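Local atomic coordinates of 11R-lipoxygenase (PDB entry 3VF1), a protein that probably catalyses, in a calcium-dependent manner, the stereospecific insertion of molecular oxygen into polyunsaturated fatty acids at a non-heme iron. Residues Y311-G316 with Q462-S467; E288-R293 with W362-D367. One frame throughout, in Å; residues are numbered along the deposited sequence.

Contact 1 (Y311-G316 with Q462-S467); sequences YKILEG and QKHYRS
K463 reaches from helix 456-465 to the backbone of the loop that follows strand 306-310, where I313 sits in a short 3-10 turn; the contact thus joins a helix to a loop at the surface of the lipoxygenase family region. With CG anti to the backbone N (chi1 -170°) and the chain extended beyond it, K463 runs alongside I313 and brings NZ to the carbonyl oxygens of the loop. Its NZ donates to I313 O at 2.9 Å, from above the carbonyl plane, 49° out of it. E315 O lies 2.6 Å from the same NZ, and a water accepts from it at 2.9 Å, so the charge sits among backbone oxygens and solvent. E315's carboxylate is not in contact, although its opposite charge may favour the lysine here. Below the polar end, the I313 and K463 side chains run antiparallel alongside each other, I313 CG1 against K463 CD at 3.8 Å. H464 meets the loop through I313 CD1, which lies at its ring edge, near the ring plane, and 4.0 Å from H464 CB. Further out, helix 369-410 backs the pair: I390 touches both I313 and H464, and H464 NE2 is hydrogen-bonded to R395 NH1.

Contact 2 (E288-R293 with W362-D367); sequences EKLLDR and WTPLKD
L290 and L365 mark the closest approach of the two backbones, their CA atoms 7.1 Å apart, with residues 288-290 in helical phi/psi and the segment 362-367 following a turn of its own. Both leucines point toward the opposite segment, and the two side chains pass flank to flank, L290 CG 4.2 Å from L365 CB. L290 has CG anti to its carbonyl carbon (chi1 -59°), and its CD1 methyl lands on the proline ring, 3.7 Å from P364 CG and also close to P364 CD. The same methyl looks onto T363 CG2. An alanine here would probably leave the ring of P364 and the methyl of T363 without their apolar partner from the 288-293 loop and open a gap between the two segments. This is apolar packing of a surface loop, between helices 284-287 and 297-302, onto the connection from edge strand 361-362 of a five-stranded antiparallel sheet into the long helix 369-410. L290 also rests on I347 of strand 344-350, and P364 on W372 of that helix. L365 forks its methyls around the base of K289: CD1 is 3.6 Å from K289 CB and CD2 stands 3.9 Å from that carbon. The receiving turn is tied within itself, since D367 N donates to T363 O while T363 N returns a bond to D367 OD2 at 2.8 Å, meeting that oxygen from above the carboxylate plane. T363 OG1 is hydrogen-bonded to I347 O, and D367 OD1 forms a salt bridge with K604.

The two contacts interleave along the chain, in the order 288-293, 311-316, 362-367, 462-467, yet do not touch: their centres are 31 Å apart and their nearest atoms about 13 Å. The five-stranded sheet links them, since strand 306-310 leads into the loop of contact 1 and strand 361-362 into that of contact 2. Helix 369-410 is the second link. It starts just after 362-367, packs against contact 1 and carries the iron ligands H392 and H397, the metal site being completed by H575, N579 and I698. Contact 1 is near this site, the side chain of H464 about 11 Å from that of H392, whereas contact 2 lies at the periphery.

Contact 1 (Y311-G316 with Q462-S467)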
# COMPACT_ATOMS: atom_id res chain seq x y z
N TYR A 311 -3.66 19.09 13.64
CA TYR A 311 -2.86 17.94 14.04
C TYR A 311 -2.95 17.67 15.54
O TYR A 311 -1.95 17.37 16.19
CB TYR A 311 -1.41 18.14 13.60
CG TYR A 311 -1.27 18.22 12.10
CD1 TYR A 311 -1.46 19.42 11.43
CD2 TYR A 311 -0.98 17.08 11.36
CE1 TYR A 311 -1.35 19.49 10.06
CE2 TYR A 311 -0.87 17.15 9.99
CZ TYR A 311 -1.05 18.35 9.34
OH TYR A 311 -0.94 18.41 7.97
N LYS A 312 -4.16 17.78 16.07
CA LYS A 312 -4.42 17.51 17.48
C LYS A 312 -3.92 16.13 17.90
O LYS A 312 -3.53 15.93 19.04
CB LYS A 312 -5.92 17.61 17.75
CG LYS A 312 -6.32 17.30 19.18
CD LYS A 312 -7.80 17.55 19.41
CE LYS A 312 -8.18 17.36 20.87
NZ LYS A 312 -9.60 17.71 21.13
N ILE A 313 -3.94 15.18 16.97
CA ILE A 313 -3.61 13.80 17.29
C ILE A 313 -2.18 13.64 17.81
O ILE A 313 -1.87 12.67 18.49
CB ILE A 313 -3.83 12.86 16.08
CG1 ILE A 313 -3.74 11.40 16.52
CG2 ILE A 313 -2.81 13.16 14.98
CD1 ILE A 313 -4.21 10.42 15.47
N LEU A 314 -1.31 14.60 17.49
CA LEU A 314 0.07 14.54 17.95
C LEU A 314 0.20 14.87 19.43
O LEU A 314 1.25 14.68 20.04
CB LEU A 314 0.94 15.50 17.13
CG LEU A 314 1.28 15.03 15.72
CD1 LEU A 314 1.95 16.14 14.92
CD2 LEU A 314 2.16 13.80 15.77
N GLU A 315 -0.89 15.36 20.02
CA GLU A 315 -0.89 15.72 21.43
C GLU A 315 -0.67 14.48 22.29
O GLU A 315 -1.43 13.51 22.20
CB GLU A 315 -2.21 16.40 21.80
CG GLU A 315 -2.12 17.36 22.97
CD GLU A 315 -3.34 18.25 23.09
OE1 GLU A 315 -4.38 17.92 22.47
OE2 GLU A 315 -3.26 19.29 23.78
N GLY A 316 0.36 14.51 23.13
CA GLY A 316 0.66 13.41 24.02
C GLY A 316 1.70 12.45 23.48
O GLY A 316 2.17 11.56 24.20
N GLN A 462 -1.23 3.53 17.12
CA GLN A 462 -2.20 2.99 18.06
C GLN A 462 -3.30 4.00 18.35
O GLN A 462 -4.46 3.64 18.52
CB GLN A 462 -1.51 2.58 19.36
CG GLN A 462 -0.55 1.42 19.21
CD GLN A 462 0.20 1.11 20.49
OE1 GLN A 462 0.64 2.02 21.20
NE2 GLN A 462 0.35 -0.18 20.79
N LYS A 463 -2.92 5.27 18.41
CA LYS A 463 -3.87 6.33 18.74
C LYS A 463 -4.89 6.53 17.62
O LYS A 463 -6.06 6.78 17.88
CB LYS A 463 -3.13 7.64 19.02
CG LYS A 463 -4.02 8.73 19.59
CD LYS A 463 -3.22 9.95 20.01
CE LYS A 463 -4.11 11.02 20.62
NZ LYS A 463 -3.36 12.25 20.97
N HIS A 464 -4.44 6.40 16.37
CA HIS A 464 -5.34 6.53 15.24
C HIS A 464 -6.23 5.30 15.10
O HIS A 464 -7.41 5.41 14.79
CB HIS A 464 -4.56 6.73 13.93
CG HIS A 464 -5.43 6.90 12.73
ND1 HIS A 464 -5.97 8.12 12.37
CD2 HIS A 464 -5.88 6.01 11.82
CE1 HIS A 464 -6.70 7.97 11.29
NE2 HIS A 464 -6.67 6.70 10.93
N TYR A 465 -5.65 4.13 15.35
CA TYR A 465 -6.39 2.88 15.21
C TYR A 465 -7.56 2.81 16.18
O TYR A 465 -8.66 2.39 15.82
CB TYR A 465 -5.47 1.67 15.43
CG TYR A 465 -6.17 0.35 15.20
CD1 TYR A 465 -6.36 -0.14 13.92
CD2 TYR A 465 -6.64 -0.40 16.27
CE1 TYR A 465 -7.00 -1.35 13.70
CE2 TYR A 465 -7.28 -1.61 16.06
CZ TYR A 465 -7.45 -2.08 14.78
OH TYR A 465 -8.09 -3.28 14.57
N ARG A 466 -7.33 3.23 17.42
CA ARG A 466 -8.38 3.21 18.44
C ARG A 466 -9.67 3.88 17.97
O ARG A 466 -10.75 3.54 18.45
CB ARG A 466 -7.89 3.88 19.73
CG ARG A 466 -7.02 2.99 20.60
CD ARG A 466 -6.92 3.53 22.02
NE ARG A 466 -6.17 4.78 22.10
CZ ARG A 466 -4.84 4.85 22.19
NH1 ARG A 466 -4.11 3.74 22.21
NH2 ARG A 466 -4.24 6.03 22.27
N SER A 467 -9.56 4.82 17.04
CA SER A 467 -10.71 5.59 16.59
C SER A 467 -11.10 5.32 15.14
O SER A 467 -12.10 5.85 14.65
CB SER A 467 -10.45 7.08 16.77
OG SER A 467 -10.31 7.42 18.14
O HOH W 1 -5.65 14.08 21.06

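Contact 2 (E288-R293 with W362-D367)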
# COMPACT_ATOMS: atom_id res chain seq x y z
N GLU A 288 -6.83 39.65 7.07
CA GLU A 288 -7.79 40.29 6.17
C GLU A 288 -7.19 40.67 4.81
O GLU A 288 -7.82 40.47 3.78
CB GLU A 288 -8.39 41.53 6.83
CG GLU A 288 -9.52 42.15 6.01
CD GLU A 288 -10.03 43.45 6.61
OE1 GLU A 288 -9.22 44.24 7.12
OE2 GLU A 288 -11.26 43.67 6.56
N LYS A 289 -5.98 41.22 4.81
CA LYS A 289 -5.36 41.68 3.57
C LYS A 289 -4.84 40.51 2.73
O LYS A 289 -4.44 40.70 1.58
CB LYS A 289 -4.24 42.68 3.85
CG LYS A 289 -4.73 44.11 4.07
CD LYS A 289 -3.60 45.05 4.47
CE LYS A 289 -2.67 45.37 3.30
NZ LYS A 289 -3.28 46.31 2.32
N LEU A 290 -4.86 39.31 3.30
CA LEU A 290 -4.50 38.11 2.56
C LEU A 290 -5.71 37.60 1.77
O LEU A 290 -5.55 36.89 0.77
CB LEU A 290 -4.01 37.02 3.51
CG LEU A 290 -2.80 37.37 4.36
CD1 LEU A 290 -2.52 36.27 5.38
CD2 LEU A 290 -1.59 37.62 3.48
N LEU A 291 -6.90 37.96 2.22
CA LEU A 291 -8.13 37.51 1.57
C LEU A 291 -8.44 38.39 0.37
O LEU A 291 -7.69 39.30 0.04
CB LEU A 291 -9.30 37.56 2.56
CG LEU A 291 -9.03 37.01 3.96
CD1 LEU A 291 -10.29 37.06 4.80
CD2 LEU A 291 -8.50 35.59 3.88
N ASP A 292 -9.57 38.11 -0.28
CA ASP A 292 -10.03 38.95 -1.38
C ASP A 292 -10.50 40.29 -0.85
O ASP A 292 -10.96 40.39 0.29
CB ASP A 292 -11.18 38.27 -2.12
CG ASP A 292 -10.72 37.10 -2.98
OD1 ASP A 292 -10.30 37.35 -4.13
OD2 ASP A 292 -10.79 35.95 -2.51
N ARG A 293 -10.38 41.33 -1.67
CA ARG A 293 -10.93 42.63 -1.34
C ARG A 293 -12.43 42.49 -1.12
O ARG A 293 -13.13 41.92 -1.95
CB ARG A 293 -10.66 43.63 -2.46
CG ARG A 293 -9.23 44.14 -2.51
CD ARG A 293 -9.04 45.12 -3.66
NE ARG A 293 -7.76 45.82 -3.58
CZ ARG A 293 -6.61 45.37 -4.08
NH1 ARG A 293 -6.56 44.20 -4.70
NH2 ARG A 293 -5.51 46.10 -3.95
N TRP A 362 0.82 32.81 13.94
CA TRP A 362 1.76 33.31 12.95
C TRP A 362 1.03 33.60 11.65
O TRP A 362 0.08 32.90 11.29
CB TRP A 362 2.88 32.30 12.71
CG TRP A 362 3.57 31.87 13.96
CD1 TRP A 362 3.16 30.91 14.84
CD2 TRP A 362 4.79 32.40 14.50
NE1 TRP A 362 4.05 30.80 15.88
CE2 TRP A 362 5.06 31.71 15.69
CE3 TRP A 362 5.68 33.39 14.08
CZ2 TRP A 362 6.18 31.97 16.47
CZ3 TRP A 362 6.79 33.66 14.85
CH2 TRP A 362 7.03 32.95 16.04
N THR A 363 1.47 34.63 10.94
CA THR A 363 0.78 35.11 9.75
C THR A 363 1.74 35.91 8.87
O THR A 363 2.48 36.75 9.37
CB THR A 363 -0.42 35.98 10.16
OG1 THR A 363 -1.56 35.15 10.42
CG2 THR A 363 -0.77 36.96 9.09
N PRO A 364 1.72 35.65 7.55
CA PRO A 364 2.66 36.32 6.65
C PRO A 364 2.40 37.82 6.54
O PRO A 364 3.27 38.58 6.11
CB PRO A 364 2.40 35.63 5.30
CG PRO A 364 1.00 35.15 5.39
CD PRO A 364 0.79 34.77 6.83
N LEU A 365 1.19 38.24 6.91
CA LEU A 365 0.82 39.65 6.96
C LEU A 365 1.44 40.39 8.15
O LEU A 365 1.86 41.54 8.01
CB LEU A 365 -0.70 39.76 7.04
CG LEU A 365 -1.31 41.13 6.76
CD1 LEU A 365 -1.11 41.53 5.31
CD2 LEU A 365 -2.79 41.12 7.13
N LYS A 366 1.49 39.74 9.31
CA LYS A 366 1.88 40.41 10.55
C LYS A 366 3.28 40.01 11.02
O LYS A 366 3.86 40.67 11.88
CB LYS A 366 0.88 40.09 11.66
CG LYS A 366 -0.52 40.62 11.42
CD LYS A 366 -0.54 42.14 11.33
CE LYS A 366 -1.95 42.67 11.16
NZ LYS A 366 -1.97 44.14 10.97
N ASP A 367 3.82 38.93 10.46
CA ASP A 367 5.11 38.41 10.90
C ASP A 367 6.19 38.63 9.86
O ASP A 367 5.91 38.87 8.69
CB ASP A 367 5.00 36.93 11.24
CG ASP A 367 4.18 36.67 12.49
OD1 ASP A 367 4.76 36.68 13.59
OD2 ASP A 367 2.95 36.47 12.37